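Local coordinates for protein type III Pentaketide Synthase (Neurospora crassa, PDB 3EUO) that probably transfers acyl groups to build pentaketide chains, as a fungal type III polyketide synthase of the chalcone/stilbene synthase family, at residues Q50-G55 and I325-S330; V176-V181 and F201-S206. All blocks are in the same frame, centred on the assembly; numbering follows the deposited sequence.

Interaction 1 (Q50-G55 and I325-S330); sequences QRSSIG and INHGNS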
loop_
_atom_site.group_PDB
_atom_site.type_symbol
_atom_site.label_atom_id
_atom_site.label_comp_id
_atom_site.label_asym_id
_atom_site.label_seq_id
_atom_site.Cartn_x
_atom_site.Cartn_y
_atom_site.Cartn_z
ATOM N N GLN A 50 11.159 9.023 27.166
ATOM C CA GLN A 50 9.832 9.541 26.843
ATOM C C GLN A 50 9.377 9.052 25.482
ATOM O O GLN A 50 10.188 8.923 24.570
ATOM C CB GLN A 50 9.835 11.068 26.835
ATOM C CG GLN A 50 9.935 11.698 28.214
ATOM C CD GLN A 50 9.546 13.152 28.209
ATOM O OE1 GLN A 50 10.062 13.947 27.415
ATOM N NE2 GLN A 50 8.629 13.518 29.099
ATOM N N ARG A 51 8.078 8.784 25.362
ATOM C CA ARG A 51 7.472 8.420 24.082
ATOM C C ARG A 51 6.516 9.522 23.635
ATOM O O ARG A 51 5.724 10.032 24.424
ATOM C CB ARG A 51 6.716 7.095 24.173
ATOM C CG ARG A 51 7.569 5.858 24.428
ATOM C CD ARG A 51 6.693 4.604 24.598
ATOM N NE ARG A 51 5.729 4.754 25.688
ATOM C CZ ARG A 51 4.419 4.952 25.533
ATOM N NH1 ARG A 51 3.874 5.015 24.315
ATOM N NH2 ARG A 51 3.645 5.094 26.604
ATOM N N SER A 52 6.599 9.886 22.364
ATOM C CA SER A 52 5.731 10.904 21.794
ATOM C C SER A 52 4.341 10.324 21.558
ATOM O O SER A 52 4.218 9.197 21.086
ATOM C CB SER A 52 6.326 11.409 20.484
ATOM O OG SER A 52 7.486 12.198 20.747
ATOM N N SER A 53 3.308 11.095 21.893
ATOM C CA SER A 53 1.920 10.629 21.780
ATOM C C SER A 53 0.938 11.732 21.409
ATOM O O SER A 53 1.096 12.892 21.812
ATOM C CB SER A 53 1.476 9.969 23.086
ATOM O OG SER A 53 0.145 9.493 23.010
ATOM N N ILE A 54 -0.084 11.352 20.647
ATOM C CA ILE A 54 -1.195 12.251 20.324
ATOM C C ILE A 54 -1.997 12.659 21.563
ATOM O O ILE A 54 -2.744 13.638 21.527
ATOM C CB ILE A 54 -2.157 11.645 19.271
ATOM C CG1 ILE A 54 -2.759 10.321 19.761
ATOM C CG2 ILE A 54 -1.461 11.491 17.930
ATOM C CD1 ILE A 54 -4.113 10.467 20.451
ATOM N N GLY A 55 -1.850 11.904 22.647
ATOM C CA GLY A 55 -2.598 12.194 23.873
ATOM C C GLY A 55 -1.859 11.869 25.157
ATOM O O GLY A 55 -0.763 11.303 25.149
ATOM N N ILE A 325 15.748 7.555 22.666
ATOM C CA ILE A 325 15.660 7.943 24.069
ATOM C C ILE A 325 14.561 8.972 24.311
ATOM O O ILE A 325 13.802 8.855 25.276
ATOM C CB ILE A 325 17.022 8.457 24.611
ATOM C CG1 ILE A 325 18.044 7.316 24.615
ATOM C CG2 ILE A 325 16.860 9.025 26.029
ATOM C CD1 ILE A 325 19.481 7.750 24.922
ATOM N N ASN A 326 14.467 9.968 23.433
ATOM C CA ASN A 326 13.587 11.095 23.654
ATOM C C ASN A 326 12.191 10.989 23.046
ATOM O O ASN A 326 11.303 11.766 23.409
ATOM C CB ASN A 326 14.287 12.376 23.195
ATOM C CG ASN A 326 15.566 12.625 23.963
ATOM O OD1 ASN A 326 16.665 12.492 23.426
ATOM N ND2 ASN A 326 15.432 12.943 25.249
ATOM N N HIS A 327 11.994 10.023 22.146
ATOM C CA HIS A 327 10.707 9.890 21.441
ATOM C C HIS A 327 10.190 8.463 21.307
ATOM O O HIS A 327 9.008 8.259 21.014
ATOM C CB HIS A 327 10.790 10.530 20.050
ATOM C CG HIS A 327 11.169 11.977 20.077
ATOM N ND1 HIS A 327 10.250 12.983 20.270
ATOM C CD2 HIS A 327 12.374 12.583 19.961
ATOM C CE1 HIS A 327 10.868 14.150 20.256
ATOM N NE2 HIS A 327 12.158 13.935 20.071
ATOM N N GLY A 328 11.061 7.475 21.499
ATOM C CA GLY A 328 10.638 6.079 21.362
ATOM C C GLY A 328 10.672 5.620 19.911
ATOM O O GLY A 328 11.193 6.317 19.045
ATOM N N ASN A 329 10.098 4.448 19.660
ATOM C CA ASN A 329 10.056 3.850 18.326
ATOM C C ASN A 329 8.748 4.242 17.632
ATOM O O ASN A 329 7.684 3.724 17.970
ATOM C CB ASN A 329 10.193 2.318 18.459
ATOM C CG ASN A 329 10.021 1.567 17.139
ATOM O OD1 ASN A 329 9.705 2.146 16.106
ATOM N ND2 ASN A 329 10.214 0.249 17.188
ATOM N N SER A 330 8.835 5.152 16.660
ATOM C CA SER A 330 7.649 5.642 15.947
ATOM C C SER A 330 7.410 4.863 14.652
ATOM O O SER A 330 6.885 5.413 13.680
ATOM C CB SER A 330 7.769 7.147 15.653
ATOM O OG SER A 330 7.977 7.888 16.844
HETATM O O HOH W 1 11.292 14.147 24.729
HETATM O O HOH W 2 8.467 12.505 23.516
#

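Interaction 2 (V176-V181 and F201-S206); sequences VSTTMV and FSDCAS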
loop_
_atom_site.group_PDB
_atom_site.type_symbol
_atom_site.label_atom_id
_atom_site.label_comp_id
_atom_site.label_asym_id
_atom_site.label_seq_id
_atom_site.Cartn_x
_atom_site.Cartn_y
_atom_site.Cartn_z
ATOM N N VAL A 176 0.423 6.266 14.244
ATOM C CA VAL A 176 -0.204 6.542 15.539
ATOM C C VAL A 176 -0.399 5.189 16.220
ATOM O O VAL A 176 -1.363 4.467 15.940
ATOM C CB VAL A 176 -1.557 7.282 15.400
ATOM C CG1 VAL A 176 -2.173 7.543 16.783
ATOM C CG2 VAL A 176 -1.380 8.603 14.638
ATOM N N SER A 177 0.537 4.841 17.094
ATOM C CA SER A 177 0.538 3.539 17.749
ATOM C C SER A 177 0.034 3.594 19.191
ATOM O O SER A 177 -0.450 2.588 19.717
ATOM C CB SER A 177 1.953 2.969 17.749
ATOM O OG SER A 177 2.814 3.812 18.494
ATOM N N THR A 178 0.164 4.751 19.837
ATOM C CA THR A 178 -0.094 4.836 21.288
ATOM C C THR A 178 -1.550 4.609 21.658
ATOM O O THR A 178 -1.851 4.207 22.787
ATOM C CB THR A 178 0.372 6.172 21.915
ATOM O OG1 THR A 178 -0.349 7.256 21.322
ATOM C CG2 THR A 178 1.874 6.363 21.740
ATOM N N THR A 179 -2.443 4.846 20.700
ATOM C CA THR A 179 -3.879 4.677 20.908
ATOM C C THR A 179 -4.271 3.203 21.031
ATOM O O THR A 179 -5.404 2.885 21.394
ATOM C CB THR A 179 -4.684 5.334 19.772
ATOM O OG1 THR A 179 -4.176 4.889 18.501
ATOM C CG2 THR A 179 -4.571 6.861 19.853
ATOM N N MET A 180 -3.334 2.311 20.719
ATOM C CA MET A 180 -3.579 0.873 20.792
ATOM C C MET A 180 -3.149 0.289 22.137
ATOM O O MET A 180 -3.169 -0.931 22.330
ATOM C CB MET A 180 -2.934 0.148 19.592
ATOM C CG MET A 180 -3.728 0.356 18.269
ATOM S SD MET A 180 -2.942 -0.322 16.784
ATOM C CE MET A 180 -3.207 1.041 15.663
ATOM N N VAL A 181 -2.827 1.175 23.081
ATOM C CA VAL A 181 -2.411 0.775 24.423
ATOM C C VAL A 181 -3.449 -0.134 25.103
ATOM O O VAL A 181 -3.077 -1.162 25.674
ATOM C CB VAL A 181 -2.011 2.000 25.311
ATOM C CG1 VAL A 181 -3.182 2.951 25.509
ATOM C CG2 VAL A 181 -1.432 1.550 26.671
ATOM N N PHE A 201 6.479 1.678 21.516
ATOM C CA PHE A 201 5.961 2.416 20.360
ATOM C C PHE A 201 5.373 3.791 20.651
ATOM O O PHE A 201 4.723 4.011 21.674
ATOM C CB PHE A 201 4.985 1.549 19.558
ATOM C CG PHE A 201 5.665 0.476 18.767
ATOM C CD1 PHE A 201 6.293 0.781 17.560
ATOM C CD2 PHE A 201 5.693 -0.838 19.233
ATOM C CE1 PHE A 201 6.933 -0.216 16.814
ATOM C CE2 PHE A 201 6.334 -1.846 18.498
ATOM C CZ PHE A 201 6.953 -1.532 17.290
ATOM N N SER A 202 5.620 4.702 19.713
ATOM C CA SER A 202 5.214 6.096 19.816
ATOM C C SER A 202 4.634 6.614 18.490
ATOM O O SER A 202 4.589 5.883 17.485
ATOM C CB SER A 202 6.420 6.947 20.241
ATOM O OG SER A 202 7.476 6.844 19.290
ATOM N N ASP A 203 4.222 7.882 18.495
ATOM C CA ASP A 203 3.509 8.513 17.384
ATOM C C ASP A 203 4.380 9.595 16.750
ATOM O O ASP A 203 5.066 10.338 17.458
ATOM C CB ASP A 203 2.198 9.156 17.863
ATOM C CG ASP A 203 1.317 8.194 18.649
ATOM O OD1 ASP A 203 1.469 6.965 18.489
ATOM O OD2 ASP A 203 0.470 8.677 19.431
ATOM N N CYS A 204 4.339 9.681 15.423
ATOM C CA CYS A 204 5.143 10.651 14.686
ATOM C C CYS A 204 4.742 10.692 13.226
ATOM O O CYS A 204 4.218 9.718 12.689
ATOM C CB CYS A 204 6.632 10.286 14.763
ATOM S SG CYS A 204 7.766 11.515 14.042
ATOM N N ALA A 205 5.008 11.824 12.580
ATOM C CA ALA A 205 4.987 11.863 11.120
ATOM C C ALA A 205 6.278 12.486 10.652
ATOM O O ALA A 205 6.802 13.394 11.290
ATOM C CB ALA A 205 3.794 12.644 10.602
ATOM N N SER A 206 6.803 11.983 9.541
ATOM C CA SER A 206 8.028 12.520 8.982
ATOM C C SER A 206 7.975 12.406 7.475
ATOM O O SER A 206 7.319 11.517 6.938
ATOM C CB SER A 206 9.241 11.777 9.523
ATOM O OG SER A 206 9.160 10.401 9.223
#

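Interaction 1 (Q50-G55 and I325-S330)
Residues 50-52 and 325-327 run alongside each other in the same sense, joined by two backbone hydrogen bonds, Gln-50 N to Ile-325 O (3.3 Å, nearly along the C=O axis) and Ser-52 N to His-327 O (3.2 Å, from above the carbonyl plane), with a C-H...O contact of 3.4 Å from Arg-51 CA to the same His-327 O.

The side chains of Ser-52 and His-327 meet edge-on. His-327 ND1 donates to Ser-52 OG over 2.9 Å, almost straight (167°) and in the ring plane, which helps set the rotation of the imidazole and implies a proton on ND1. Ser-52 OG also accepts from a water that bonds to Asn-326 O, and a second water links Asn-326 O to Gln-50 OE1 (3.0 Å from the water). Gly-328, the first residue to leave helical backbone angles (phi 84°), packs against the Arg-51 side chain, CA toward CG. A CB there would clash with Arg-51 CG at 3.0 Å and be jammed against His-327 O, so the backbone alone already disfavours a side chain. The Arg-51 chain bends at chi3, and its NH1 bonds to Phe-201 O.

Beyond the turn Asn-329 bonds to the sulfinic Cys-143, consistent with the family's Cys-His-Asn active site. Tyr-12 stacks on the His-327 ring, and the contact joins the C-terminal part of helix 318-327 to strand 51-53, which pairs with strand 15-17.

Interaction 2 (V176-V181 and F201-S206)
The carboxylate of Asp-203 is gripped at both oxygens: Thr-178 takes the syn lone pairs of both, while Ser-177 N comes from above the plane. This is a loop junction of the thiolase fold, at the ends of the adjacent antiparallel strands 168-175 and 204-211. Thr-178 binds like a two-pronged clip, its N at 2.9 Å from Asp-203 OD1 and its OG1 at 2.5 Å from Asp-203 OD2. Ser-177 N adds a shorter, more bent bond (2.7 Å, 136°) to Asp-203 OD1, 37° out of the carboxylate plane. The Thr-178 hydroxyl sits between the backbone N and the carbonyl carbon (chi1 62°), which brings OG1 and N to the same side, facing the acid.

The amides of Ser-177, just before the 3-10 turn 178-180, and of Thr-178, its first residue, thus converge on one oxygen, and they would be expected to stabilise the charged form of this buried acid. Ile-54 N gives OD2 a further donor, and Val-176 CG1 lies 3.9 Å from Asp-203 OD2. An alanine at Asp-203 would remove both oxygens, and would probably leave the turn at Ser-177 and Thr-178 less firmly held against the chain leading into strand 204-211. Ser-177 OG lies 2.9 Å from Ser-202 O, at best a weak bond, with Asp-203 OD1 as a competing acceptor, and it rests 3.3 Å from Phe-201 CB.

How the interactions relate
The two contacts lie with their centres about 8 Å apart, both partly buried, and are joined by hydroxyl pairs. Segment 201-206 is close to both segments of interaction 1: Ser-202 OG and Ser-330 OG are 2.7 Å apart, probably hydrogen-bonded. Near the Asp-203 carboxylate, Ser-53 OG and Thr-178 OG1 are probably bonded too, at 2.8 Å. Interaction 1 joins the N-terminal and C-terminal chalcone synthase regions with neutral backbone and imidazole-hydroxyl bonds, and with waters where its Gln-50 and Asn-326 are partly exposed. Interaction 2 lies wholly in the N-terminal one and is centred on one buried acid, probably charged, held by amides and a hydroxyl.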